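Ferredoxin CarAc (Pseudomonas resinovorans, PDB 7BUH) shuttles electrons from the reductase CarAd to the terminal oxygenase CarAa of carbazole 1,9a-dioxygenase, using a Rieske [2Fe-2S] cluster. Local coordinates at residues 39-48 with 83-93. Residues are numbered along the deposited sequence; the frame is centred on the assembly and turned at random.
Sequences FYATEDTCTH and PCTVPLGVFEV. With FES (Fe2/s2 (inorganic) cluster), chain B.
With CG set anti to the backbone N (chi1 177°), the His-48 ring reaches the cluster through ND1, 2.1 Å from FE1, and receives Pro-83 over one face, where CG of the proline lies 3.4 Å from the ring centroid in a CH-pi contact. In Thr-47, OG1 stands between the backbone N and the carbonyl carbon (chi1 59°), which points it at Val-86 O, and the hydroxyl donates to that oxygen at 2.7 Å; a water that donates to the same OG1 accepts from Val-86 N. Further along, Glu-43 and Gly-89 grip each other twice: Glu-43 N donates to Gly-89 O, and Gly-89 N returns a nearly straight bond (171°) to Glu-43 OE1, met from above the carboxylate plane at 3.2 Å. Another water links OE1 to Pro-87 O. An alanine in place of Glu-43 would probably leave the amide of Gly-89 without its acceptor, break the water link to Pro-87 O and let the extended loop 87-89 shift. Leu-88 spreads its methyls between Thr-42 and Thr-47, CD2 lying 3.9 Å from Thr-47 CG2. Beyond it, Thr-42 and Val-90 form an antiparallel non-hydrogen-bonded pair, and Ala-41 CB packs tightly, 3.4 Å from Val-93 CG2. Cys-46 SG binds FE2, and Cys-65 and His-68 complete the ligands. Strand 38-43 runs into the Cys-46/His-48 loop and the chain from Pro-83 returns into strand 90-96, joining the antiparallel sheet to the two-Cys, two-His cluster site of a Rieske domain.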
loop_
_atom_site.group_PDB
_atom_site.type_symbol
_atom_site.label_atom_id
_atom_site.label_comp_id
_atom_site.label_asym_id
_atom_site.label_seq_id
_atom_site.Cartn_x
_atom_site.Cartn_y
_atom_site.Cartn_z
ATOM N N PHE A 39 0.265 10.367 3.617
ATOM C CA PHE A 39 0.054 8.903 3.727
ATOM C C PHE A 39 -0.533 8.377 2.429
ATOM O O PHE A 39 -1.458 9.008 1.888
ATOM C CB PHE A 39 -0.859 8.585 4.914
ATOM C CG PHE A 39 -0.253 8.937 6.242
ATOM C CD1 PHE A 39 -0.405 10.214 6.776
ATOM C CD2 PHE A 39 0.492 7.987 6.936
ATOM C CE1 PHE A 39 0.162 10.523 8.012
ATOM C CE2 PHE A 39 1.032 8.291 8.178
ATOM C CZ PHE A 39 0.887 9.574 8.687
ATOM N N TYR A 40 -0.034 7.223 1.971
ATOM C CA TYR A 40 -0.486 6.526 0.740
ATOM C C TYR A 40 -0.562 5.037 1.071
ATOM O O TYR A 40 0.046 4.586 2.071
ATOM C CB TYR A 40 0.460 6.819 -0.431
ATOM C CG TYR A 40 0.499 8.285 -0.750
ATOM C CD1 TYR A 40 -0.545 8.878 -1.466
ATOM C CD2 TYR A 40 1.480 9.111 -0.221
ATOM C CE1 TYR A 40 -0.569 10.247 -1.706
ATOM C CE2 TYR A 40 1.472 10.476 -0.470
ATOM C CZ TYR A 40 0.445 11.043 -1.209
ATOM O OH TYR A 40 0.400 12.393 -1.409
ATOM N N ALA A 41 -1.295 4.294 0.270
ATOM C CA ALA A 41 -1.404 2.840 0.457
ATOM C C ALA A 41 -1.481 2.150 -0.893
ATOM O O ALA A 41 -2.128 2.679 -1.811
ATOM C CB ALA A 41 -2.608 2.503 1.299
ATOM N N THR A 42 -0.870 0.989 -0.980
ATOM C CA THR A 42 -1.008 0.086 -2.138
ATOM C C THR A 42 -1.238 -1.332 -1.626
ATOM O O THR A 42 -1.118 -1.557 -0.433
ATOM C CB THR A 42 0.266 0.134 -2.998
ATOM O OG1 THR A 42 1.394 -0.380 -2.279
ATOM C CG2 THR A 42 0.615 1.519 -3.496
ATOM N N GLU A 43 -1.449 -2.279 -2.535
ATOM C CA GLU A 43 -1.177 -3.694 -2.267
ATOM C C GLU A 43 0.248 -3.797 -1.706
ATOM O O GLU A 43 1.160 -3.063 -2.167
ATOM C CB GLU A 43 -1.304 -4.535 -3.539
ATOM C CG GLU A 43 -2.727 -4.672 -4.005
ATOM C CD GLU A 43 -2.926 -4.931 -5.499
ATOM O OE1 GLU A 43 -1.920 -5.012 -6.313
ATOM O OE2 GLU A 43 -4.130 -5.033 -5.862
ATOM N N ASP A 44 0.458 -4.665 -0.732
ATOM C CA ASP A 44 1.808 -4.919 -0.164
ATOM C C ASP A 44 2.632 -5.816 -1.101
ATOM O O ASP A 44 3.899 -5.757 -1.052
ATOM C CB ASP A 44 1.687 -5.608 1.191
ATOM C CG ASP A 44 3.031 -5.873 1.853
ATOM O OD1 ASP A 44 3.736 -4.879 2.131
ATOM O OD2 ASP A 44 3.337 -7.065 2.099
ATOM N N THR A 45 1.972 -6.682 -1.862
ATOM C CA THR A 45 2.664 -7.757 -2.617
ATOM C C THR A 45 3.182 -7.175 -3.925
ATOM O O THR A 45 2.391 -6.711 -4.704
ATOM C CB THR A 45 1.757 -8.967 -2.817
ATOM O OG1 THR A 45 1.243 -9.344 -1.529
ATOM C CG2 THR A 45 2.511 -10.110 -3.461
ATOM N N CYS A 46 4.494 -7.212 -4.128
ATOM C CA CYS A 46 5.126 -6.828 -5.400
ATOM C C CYS A 46 4.504 -7.668 -6.521
ATOM O O CYS A 46 4.470 -8.925 -6.402
ATOM C CB CYS A 46 6.630 -7.042 -5.352
ATOM S SG CYS A 46 7.418 -6.378 -6.829
ATOM N N THR A 47 4.062 -7.007 -7.583
ATOM C CA THR A 47 3.388 -7.701 -8.711
ATOM C C THR A 47 4.372 -8.575 -9.481
ATOM O O THR A 47 3.914 -9.493 -10.177
ATOM C CB THR A 47 2.673 -6.720 -9.632
ATOM O OG1 THR A 47 3.651 -5.806 -10.117
ATOM C CG2 THR A 47 1.524 -6.056 -8.917
ATOM N N HIS A 48 5.666 -8.298 -9.373
ATOM C CA HIS A 48 6.718 -8.997 -10.137
ATOM C C HIS A 48 6.975 -10.394 -9.555
ATOM O O HIS A 48 6.752 -11.377 -10.255
ATOM C CB HIS A 48 7.983 -8.143 -10.204
ATOM C CG HIS A 48 9.078 -8.847 -10.909
ATOM N ND1 HIS A 48 10.183 -9.299 -10.219
ATOM C CD2 HIS A 48 9.230 -9.209 -12.206
ATOM C CE1 HIS A 48 11.016 -9.869 -11.087
ATOM N NE2 HIS A 48 10.427 -9.864 -12.304
ATOM N N PRO A 83 12.438 -4.703 -12.477
ATOM C CA PRO A 83 11.651 -5.408 -13.504
ATOM C C PRO A 83 10.123 -5.330 -13.415
ATOM O O PRO A 83 9.441 -6.074 -14.091
ATOM C CB PRO A 83 12.132 -6.845 -13.259
ATOM C CG PRO A 83 12.309 -6.917 -11.777
ATOM C CD PRO A 83 12.868 -5.571 -11.369
ATOM N N CYS A 84 9.606 -4.407 -12.615
ATOM C CA CYS A 84 8.146 -4.249 -12.398
ATOM C C CYS A 84 7.467 -3.634 -13.622
ATOM O O CYS A 84 7.995 -2.653 -14.167
ATOM C CB CYS A 84 7.893 -3.389 -11.173
ATOM S SG CYS A 84 8.501 -4.217 -9.691
ATOM N N THR A 85 6.357 -4.236 -14.049
ATOM C CA THR A 85 5.562 -3.832 -15.233
ATOM C C THR A 85 4.079 -3.755 -14.891
ATOM O O THR A 85 3.352 -3.018 -15.601
ATOM C CB THR A 85 5.815 -4.761 -16.428
ATOM O OG1 THR A 85 5.236 -6.029 -16.152
ATOM C CG2 THR A 85 7.286 -4.888 -16.734
ATOM N N VAL A 86 3.613 -4.512 -13.893
ATOM C CA VAL A 86 2.175 -4.552 -13.541
ATOM C C VAL A 86 1.910 -3.571 -12.401
ATOM O O VAL A 86 2.494 -3.724 -11.333
ATOM C CB VAL A 86 1.709 -5.964 -13.161
ATOM C CG1 VAL A 86 0.253 -5.923 -12.735
ATOM C CG2 VAL A 86 1.943 -6.959 -14.287
ATOM N N PRO A 87 1.053 -2.544 -12.593
ATOM C CA PRO A 87 0.750 -1.588 -11.522
ATOM C C PRO A 87 0.079 -2.228 -10.289
ATOM O O PRO A 87 -0.594 -3.261 -10.399
ATOM C CB PRO A 87 -0.228 -0.581 -12.153
ATOM C CG PRO A 87 -0.081 -0.788 -13.646
ATOM C CD PRO A 87 0.279 -2.248 -13.810
ATOM N N LEU A 88 0.366 -1.642 -9.131
ATOM C CA LEU A 88 -0.277 -1.961 -7.838
ATOM C C LEU A 88 -1.656 -1.316 -7.804
ATOM O O LEU A 88 -1.802 -0.177 -8.271
ATOM C CB LEU A 88 0.561 -1.442 -6.664
ATOM C CG LEU A 88 1.967 -1.990 -6.530
ATOM C CD1 LEU A 88 2.805 -1.125 -5.588
ATOM C CD2 LEU A 88 1.940 -3.449 -6.088
ATOM N N GLY A 89 -2.574 -2.001 -7.137
ATOM C CA GLY A 89 -3.813 -1.426 -6.627
ATOM C C GLY A 89 -3.481 -0.299 -5.679
ATOM O O GLY A 89 -2.559 -0.452 -4.858
ATOM N N VAL A 90 -4.216 0.792 -5.765
ATOM C CA VAL A 90 -4.043 1.923 -4.814
ATOM C C VAL A 90 -5.258 1.975 -3.888
ATOM O O VAL A 90 -6.414 1.690 -4.344
ATOM C CB VAL A 90 -3.788 3.254 -5.535
ATOM C CG1 VAL A 90 -2.499 3.189 -6.358
ATOM C CG2 VAL A 90 -4.961 3.692 -6.380
ATOM N N PHE A 91 -5.021 2.319 -2.631
ATOM C CA PHE A 91 -6.091 2.427 -1.599
ATOM C C PHE A 91 -6.020 3.813 -0.973
ATOM O O PHE A 91 -4.938 4.224 -0.584
ATOM C CB PHE A 91 -5.967 1.324 -0.546
ATOM C CG PHE A 91 -6.114 -0.059 -1.123
ATOM C CD1 PHE A 91 -5.147 -0.594 -1.964
ATOM C CD2 PHE A 91 -7.273 -0.796 -0.914
ATOM C CE1 PHE A 91 -5.303 -1.848 -2.531
ATOM C CE2 PHE A 91 -7.432 -2.047 -1.490
ATOM C CZ PHE A 91 -6.443 -2.579 -2.288
ATOM N N GLU A 92 -7.163 4.475 -0.832
ATOM C CA GLU A 92 -7.299 5.746 -0.075
ATOM C C GLU A 92 -6.846 5.589 1.389
ATOM O O GLU A 92 -7.088 4.527 2.015
ATOM C CB GLU A 92 -8.747 6.237 -0.128
ATOM C CG GLU A 92 -8.908 7.661 0.374
ATOM C CD GLU A 92 -10.315 8.236 0.194
ATOM O OE1 GLU A 92 -11.128 7.600 -0.532
ATOM O OE2 GLU A 92 -10.604 9.312 0.787
ATOM N N VAL A 93 -6.183 6.613 1.913
ATOM C CA VAL A 93 -5.720 6.695 3.329
ATOM C C VAL A 93 -6.269 7.985 3.923
ATOM O O VAL A 93 -6.084 9.033 3.284
ATOM C CB VAL A 93 -4.192 6.659 3.477
ATOM C CG1 VAL A 93 -3.808 6.743 4.957
ATOM C CG2 VAL A 93 -3.591 5.421 2.833
HETATM FE FE1 FES B . 10.751 -8.758 -8.227
HETATM FE FE2 FES B . 9.563 -7.113 -6.489
HETATM S S1 FES B . 9.554 -9.330 -6.406
HETATM S S2 FES B . 10.951 -6.568 -8.146
HETATM O O HOH W 1 -4.051 8.317 0.315
HETATM O O HOH W 2 -3.303 6.151 -1.261
HETATM O O HOH W 3 -2.086 -5.214 -9.194
HETATM O O HOH W 4 5.254 -6.364 -12.287
#